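Local coordinates for putative N-acetylmuramoyl-L-alanine amidase (Neisseria meningitidis MC58, PDB 3CZX), which probably hydrolyses, as a zinc-dependent amidase, the bond between N-acetylmuramoyl residues and L-amino acid residues in cell-wall glycopeptides, at residues E76-A81 / G129-L134; I90-T95 / G140-E145. One frame throughout, in Å; residues are numbered along the deposited sequence.

How the interactions relate
Along the chain the four segments alternate, so the two contacts cross: 76-81 comes first, then 90-95, then 129-134, the partner of the first, and finally 140-145, the partner of the second. Interaction 1 closes a loop of 47 residues from the end of strand 73-77 to the turn before helix 134-138. Interaction 2 closes one of 44 residues and pairs strand 91-94 with strand 142-145 inside the mixed sheet. Strand 142-145 also lies next to strand 73-77, and Glu76 N to Ile142 O and His78 N to Phe144 O are probable hydrogen bonds joining the contacts. Together they tie interior strands of the sheet to the zinc site beyond the C-terminal end of strand 73-77.

Interaction 1. Residues E76-A81 / G129-L134; sequences EFHTNA and GQHSRL. With ZN (zinc ion), chain E.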
loop_
_atom_site.group_PDB
_atom_site.type_symbol
_atom_site.label_atom_id
_atom_site.label_comp_id
_atom_site.label_asym_id
_atom_site.label_seq_id
_atom_site.Cartn_x
_atom_site.Cartn_y
_atom_site.Cartn_z
ATOM N N GLU A 76 3.380 -16.649 3.745
ATOM C CA GLU A 76 2.922 -16.221 2.430
ATOM C C GLU A 76 1.481 -15.739 2.491
ATOM O O GLU A 76 0.567 -16.473 2.902
ATOM C CB GLU A 76 3.050 -17.339 1.383
ATOM C CG GLU A 76 2.735 -16.807 0.016
ATOM C CD GLU A 76 3.171 -17.694 -1.068
ATOM O OE1 GLU A 76 2.331 -18.517 -1.497
ATOM O OE2 GLU A 76 4.340 -17.551 -1.490
ATOM N N PHE A 77 1.263 -14.498 2.082
ATOM C CA PHE A 77 -0.031 -13.874 2.189
ATOM C C PHE A 77 -0.904 -14.230 0.979
ATOM O O PHE A 77 -0.466 -14.152 -0.171
ATOM C CB PHE A 77 0.094 -12.342 2.331
ATOM C CG PHE A 77 0.812 -11.905 3.581
ATOM C CD1 PHE A 77 0.146 -11.741 4.782
ATOM C CD2 PHE A 77 2.156 -11.654 3.540
ATOM C CE1 PHE A 77 0.846 -11.318 5.920
ATOM C CE2 PHE A 77 2.882 -11.252 4.690
ATOM C CZ PHE A 77 2.214 -11.102 5.858
ATOM N N HIS A 78 -2.108 -14.644 1.297
ATOM C CA HIS A 78 -3.156 -14.996 0.336
ATOM C C HIS A 78 -4.477 -14.427 0.812
ATOM O O HIS A 78 -4.567 -13.920 1.932
ATOM C CB HIS A 78 -3.328 -16.506 0.285
ATOM C CG HIS A 78 -2.264 -17.215 -0.479
ATOM N ND1 HIS A 78 -2.469 -17.695 -1.758
ATOM C CD2 HIS A 78 -0.975 -17.493 -0.173
ATOM C CE1 HIS A 78 -1.339 -18.208 -2.216
ATOM N NE2 HIS A 78 -0.423 -18.113 -1.271
ATOM N N THR A 79 -5.497 -14.471 -0.062
ATOM C CA THR A 79 -6.875 -14.270 0.356
ATOM C C THR A 79 -7.659 -15.561 0.123
ATOM O O THR A 79 -7.401 -16.284 -0.880
ATOM C CB THR A 79 -7.598 -13.123 -0.397
ATOM O OG1 THR A 79 -7.626 -13.411 -1.793
ATOM C CG2 THR A 79 -6.874 -11.843 -0.241
ATOM N N ASN A 80 -8.593 -15.838 1.026
ATOM C CA ASN A 80 -9.523 -16.933 0.859
ATOM C C ASN A 80 -10.582 -16.535 -0.165
ATOM O O ASN A 80 -10.637 -15.391 -0.598
ATOM C CB ASN A 80 -10.122 -17.357 2.198
ATOM C CG ASN A 80 -10.266 -18.861 2.310
ATOM O OD1 ASN A 80 -10.561 -19.546 1.309
ATOM N ND2 ASN A 80 -10.049 -19.392 3.518
ATOM N N ALA A 81 -11.362 -17.501 -0.624
ATOM C CA ALA A 81 -12.419 -17.249 -1.582
ATOM C C ALA A 81 -13.417 -18.408 -1.513
ATOM O O ALA A 81 -13.014 -19.553 -1.342
ATOM C CB ALA A 81 -11.853 -17.152 -2.987
ATOM N N GLY A 129 -5.326 -29.939 4.427
ATOM C CA GLY A 129 -5.424 -28.714 3.638
ATOM C C GLY A 129 -5.666 -28.963 2.165
ATOM O O GLY A 129 -5.281 -30.004 1.625
ATOM N N GLN A 130 -6.319 -27.997 1.524
ATOM C CA GLN A 130 -6.488 -27.970 0.071
ATOM C C GLN A 130 -6.110 -26.564 -0.384
ATOM O O GLN A 130 -6.802 -25.606 -0.049
ATOM C CB GLN A 130 -7.932 -28.310 -0.314
ATOM C CG GLN A 130 -9.005 -27.343 0.214
ATOM C CD GLN A 130 -10.368 -28.013 0.394
ATOM O OE1 GLN A 130 -10.572 -28.803 1.329
ATOM N NE2 GLN A 130 -11.308 -27.704 -0.508
ATOM N N HIS A 131 -4.996 -26.429 -1.102
ATOM C CA HIS A 131 -4.498 -25.092 -1.476
ATOM C C HIS A 131 -3.488 -25.143 -2.623
ATOM O O HIS A 131 -2.680 -26.059 -2.695
ATOM C CB HIS A 131 -3.870 -24.388 -0.249
ATOM C CG HIS A 131 -3.721 -22.904 -0.426
ATOM N ND1 HIS A 131 -2.611 -22.337 -1.015
ATOM C CD2 HIS A 131 -4.557 -21.880 -0.126
ATOM C CE1 HIS A 131 -2.766 -21.021 -1.059
ATOM N NE2 HIS A 131 -3.940 -20.720 -0.526
ATOM N N SER A 132 -3.513 -24.142 -3.511
ATOM C CA SER A 132 -2.495 -24.015 -4.578
ATOM C C SER A 132 -1.048 -24.008 -4.076
ATOM O O SER A 132 -0.125 -24.441 -4.781
ATOM C CB SER A 132 -2.756 -22.751 -5.438
ATOM O OG SER A 132 -2.332 -21.547 -4.811
ATOM N N ARG A 133 -0.845 -23.523 -2.850
ATOM C CA ARG A 133 0.467 -23.450 -2.244
ATOM C C ARG A 133 0.529 -24.320 -0.985
ATOM O O ARG A 133 1.313 -24.045 -0.067
ATOM C CB ARG A 133 0.814 -21.991 -1.904
ATOM C CG ARG A 133 0.847 -21.076 -3.119
ATOM C CD ARG A 133 2.132 -21.255 -3.896
ATOM N NE ARG A 133 3.173 -20.363 -3.414
ATOM C CZ ARG A 133 4.346 -20.161 -4.010
ATOM N NH1 ARG A 133 4.684 -20.845 -5.096
ATOM N NH2 ARG A 133 5.211 -19.289 -3.498
ATOM N N LEU A 134 -0.286 -25.378 -0.947
ATOM C CA LEU A 134 -0.204 -26.372 0.133
ATOM C C LEU A 134 1.230 -26.843 0.325
ATOM O O LEU A 134 1.670 -27.055 1.464
ATOM C CB LEU A 134 -1.111 -27.562 -0.175
ATOM C CG LEU A 134 -1.295 -28.635 0.904
ATOM C CD1 LEU A 134 -1.859 -28.052 2.191
ATOM C CD2 LEU A 134 -2.230 -29.714 0.351
HETATM ZN ZN ZN E . -4.231 -17.790 -3.060
HETATM O O HOH W 1 -5.599 -18.580 -1.517
HETATM O O HOH W 2 -4.247 -20.010 -3.645
#
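His131 sets the edge of its imidazole over one face of His78, its CE1 standing 3.3 Å above that ring near the rim. The pair is T-shaped, with planes 82° apart and centroids separated by 4.5 Å. The anti placement of His131 CG relative to its backbone N carries the ring to this side, and its ND1 accepts the backbone N-H of Arg133 within a type I turn, which would limit its rotation. His78 uses both nitrogens: ND1 binds the zinc at 2.2 Å, while NE2 donates to Glu76 OE1, close to the ring plane, over 2.8 Å. This His-carboxylate bond makes Glu76 a second-shell residue behind a zinc ligand. With His12 and Glu26, His78 forms the protein part of the metal site of this Amidase_3 domain, at the end of strand 73-77. Arg133 grips the same carboxylate in a side-on salt bridge. Its NE reaches OE1 of Glu76 over 2.8 Å, and its NH2 reaches OE2 of Glu76 over 2.8 Å, both on syn lone pairs and with the two planes only 8° apart. OE1 thus accepts two donors, its anti lone pair serving His78; OE2 is also hydrogen-bonded to Thr9 OG1. The guanidinium would be expected to stabilise the carboxylate as an anion. Water 1, a zinc ligand 2.9 Å from His131 NE2, also donates to Thr79 O, and zinc-bound water 2 is hydrogen-bonded to Ser132 OG.

Interaction 2. Residues I90-T95 / G140-E145; sequences IEALST and GGIVFE
Antiparallel strands 91-94 and 142-145 are joined in the mixed sheet by two hydrogen-bonded pairs, Glu91 with Glu145 and Leu93 with Val143. The bond from Glu145 N to Glu91 O runs nearly along the C=O axis, whereas the return bond comes from above the Glu145 carbonyl plane. The tight part is the apolar face. Ala92 CB fits against Phe144 CD1 at 3.8 Å and Ile142 CG2 at 3.9 Å, and Ile90 CG2 meets the edge of the Phe144 ring at CE1. Helix 99-113 covers this face. At the 140-141 end, Ser94 OG, anti to its backbone N, donates to Gly141 O over 2.8 Å; Gly140 ends helix 134-138 with a Schellman motif. On the other face Leu93 and Val143 pack under helix 134-138; at partly exposed Glu91 the backbone pairing stays intact but side chains pack more loosely. There Glu91 and Glu145 extend alongside each other, their OE2 atoms 4.1 Å apart and their carboxylate planes at 81°. Glu91 OE1 has salt bridges to Lys124 and Arg118, and the nearest Glu145 side-chain atom is about 5 Å from the zinc; the close carboxylates would tend to raise one another's proton affinity, an effect these cations probably offset.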
loop_
_atom_site.group_PDB
_atom_site.type_symbol
_atom_site.label_atom_id
_atom_site.label_comp_id
_atom_site.label_asym_id
_atom_site.label_seq_id
_atom_site.Cartn_x
_atom_site.Cartn_y
_atom_site.Cartn_z
ATOM N N ILE A 90 -10.806 -15.891 9.355
ATOM C CA ILE A 90 -9.364 -15.882 9.299
ATOM C C ILE A 90 -8.824 -17.271 9.470
ATOM O O ILE A 90 -9.199 -17.970 10.401
ATOM C CB ILE A 90 -8.819 -15.082 10.515
ATOM C CG1 ILE A 90 -9.249 -13.610 10.455
ATOM C CG2 ILE A 90 -7.282 -15.222 10.623
ATOM C CD1 ILE A 90 -9.215 -12.929 11.831
ATOM N N GLU A 91 -7.885 -17.641 8.615
ATOM C CA GLU A 91 -7.170 -18.870 8.843
ATOM C C GLU A 91 -5.770 -18.849 8.276
ATOM O O GLU A 91 -5.435 -18.078 7.369
ATOM C CB GLU A 91 -7.963 -20.061 8.347
ATOM C CG GLU A 91 -8.192 -20.145 6.871
ATOM C CD GLU A 91 -9.096 -21.336 6.476
ATOM O OE1 GLU A 91 -10.093 -21.632 7.160
ATOM O OE2 GLU A 91 -8.764 -21.988 5.487
ATOM N N ALA A 92 -4.957 -19.732 8.837
ATOM C CA ALA A 92 -3.554 -19.882 8.448
ATOM C C ALA A 92 -3.271 -21.367 8.449
ATOM O O ALA A 92 -3.574 -22.048 9.447
ATOM C CB ALA A 92 -2.662 -19.176 9.439
ATOM N N LEU A 93 -2.733 -21.849 7.330
ATOM C CA LEU A 93 -2.490 -23.256 7.084
ATOM C C LEU A 93 -1.021 -23.514 7.278
ATOM O O LEU A 93 -0.213 -22.857 6.652
ATOM C CB LEU A 93 -2.850 -23.592 5.632
ATOM C CG LEU A 93 -2.662 -25.006 5.152
ATOM C CD1 LEU A 93 -3.778 -25.862 5.794
ATOM C CD2 LEU A 93 -2.671 -25.100 3.557
ATOM N N SER A 94 -0.652 -24.477 8.133
ATOM C CA SER A 94 0.758 -24.824 8.249
ATOM C C SER A 94 0.881 -26.185 8.905
ATOM O O SER A 94 -0.119 -26.810 9.204
ATOM C CB SER A 94 1.498 -23.764 9.057
ATOM O OG SER A 94 2.911 -23.871 8.972
ATOM N N THR A 95 2.116 -26.587 9.130
ATOM C CA THR A 95 2.412 -27.763 9.984
ATOM C C THR A 95 2.109 -27.441 11.457
ATOM O O THR A 95 2.173 -26.294 11.890
ATOM C CB THR A 95 3.915 -28.119 9.880
ATOM O OG1 THR A 95 4.725 -26.961 10.137
ATOM C CG2 THR A 95 4.285 -28.652 8.494
ATOM N N GLY A 140 6.732 -26.219 5.861
ATOM C CA GLY A 140 6.913 -25.488 7.109
ATOM C C GLY A 140 6.745 -23.974 7.020
ATOM O O GLY A 140 7.060 -23.242 7.955
ATOM N N GLY A 141 6.253 -23.500 5.888
ATOM C CA GLY A 141 5.809 -22.118 5.780
ATOM C C GLY A 141 4.361 -22.029 6.243
ATOM O O GLY A 141 3.679 -23.049 6.406
ATOM N N ILE A 142 3.881 -20.800 6.367
ATOM C CA ILE A 142 2.491 -20.520 6.800
ATOM C C ILE A 142 1.768 -19.836 5.647
ATOM O O ILE A 142 2.225 -18.788 5.182
ATOM C CB ILE A 142 2.510 -19.567 8.004
ATOM C CG1 ILE A 142 3.269 -20.195 9.190
ATOM C CG2 ILE A 142 1.071 -19.146 8.440
ATOM C CD1 ILE A 142 3.516 -19.214 10.309
ATOM N N VAL A 143 0.697 -20.450 5.164
ATOM C CA VAL A 143 -0.166 -19.828 4.157
ATOM C C VAL A 143 -1.236 -19.094 4.929
ATOM O O VAL A 143 -2.143 -19.710 5.492
ATOM C CB VAL A 143 -0.766 -20.887 3.199
ATOM C CG1 VAL A 143 -1.851 -20.278 2.269
ATOM C CG2 VAL A 143 0.345 -21.544 2.414
ATOM N N PHE A 144 -1.115 -17.757 4.971
ATOM C CA PHE A 144 -2.014 -16.924 5.783
ATOM C C PHE A 144 -3.099 -16.313 4.923
ATOM O O PHE A 144 -2.785 -15.596 3.969
ATOM C CB PHE A 144 -1.188 -15.834 6.511
ATOM C CG PHE A 144 -1.937 -15.054 7.562
ATOM C CD1 PHE A 144 -2.959 -15.608 8.290
ATOM C CD2 PHE A 144 -1.563 -13.747 7.852
ATOM C CE1 PHE A 144 -3.616 -14.876 9.287
ATOM C CE2 PHE A 144 -2.207 -13.044 8.824
ATOM C CZ PHE A 144 -3.231 -13.584 9.535
ATOM N N GLU A 145 -4.346 -16.595 5.287
ATOM C CA GLU A 145 -5.529 -16.090 4.604
ATOM C C GLU A 145 -6.380 -15.315 5.586
ATOM O O GLU A 145 -7.341 -15.814 6.153
ATOM C CB GLU A 145 -6.311 -17.246 3.994
ATOM C CG GLU A 145 -5.496 -18.035 3.004
ATOM C CD GLU A 145 -6.317 -19.076 2.309
ATOM O OE1 GLU A 145 -7.051 -18.745 1.368
ATOM O OE2 GLU A 145 -6.234 -20.228 2.720
#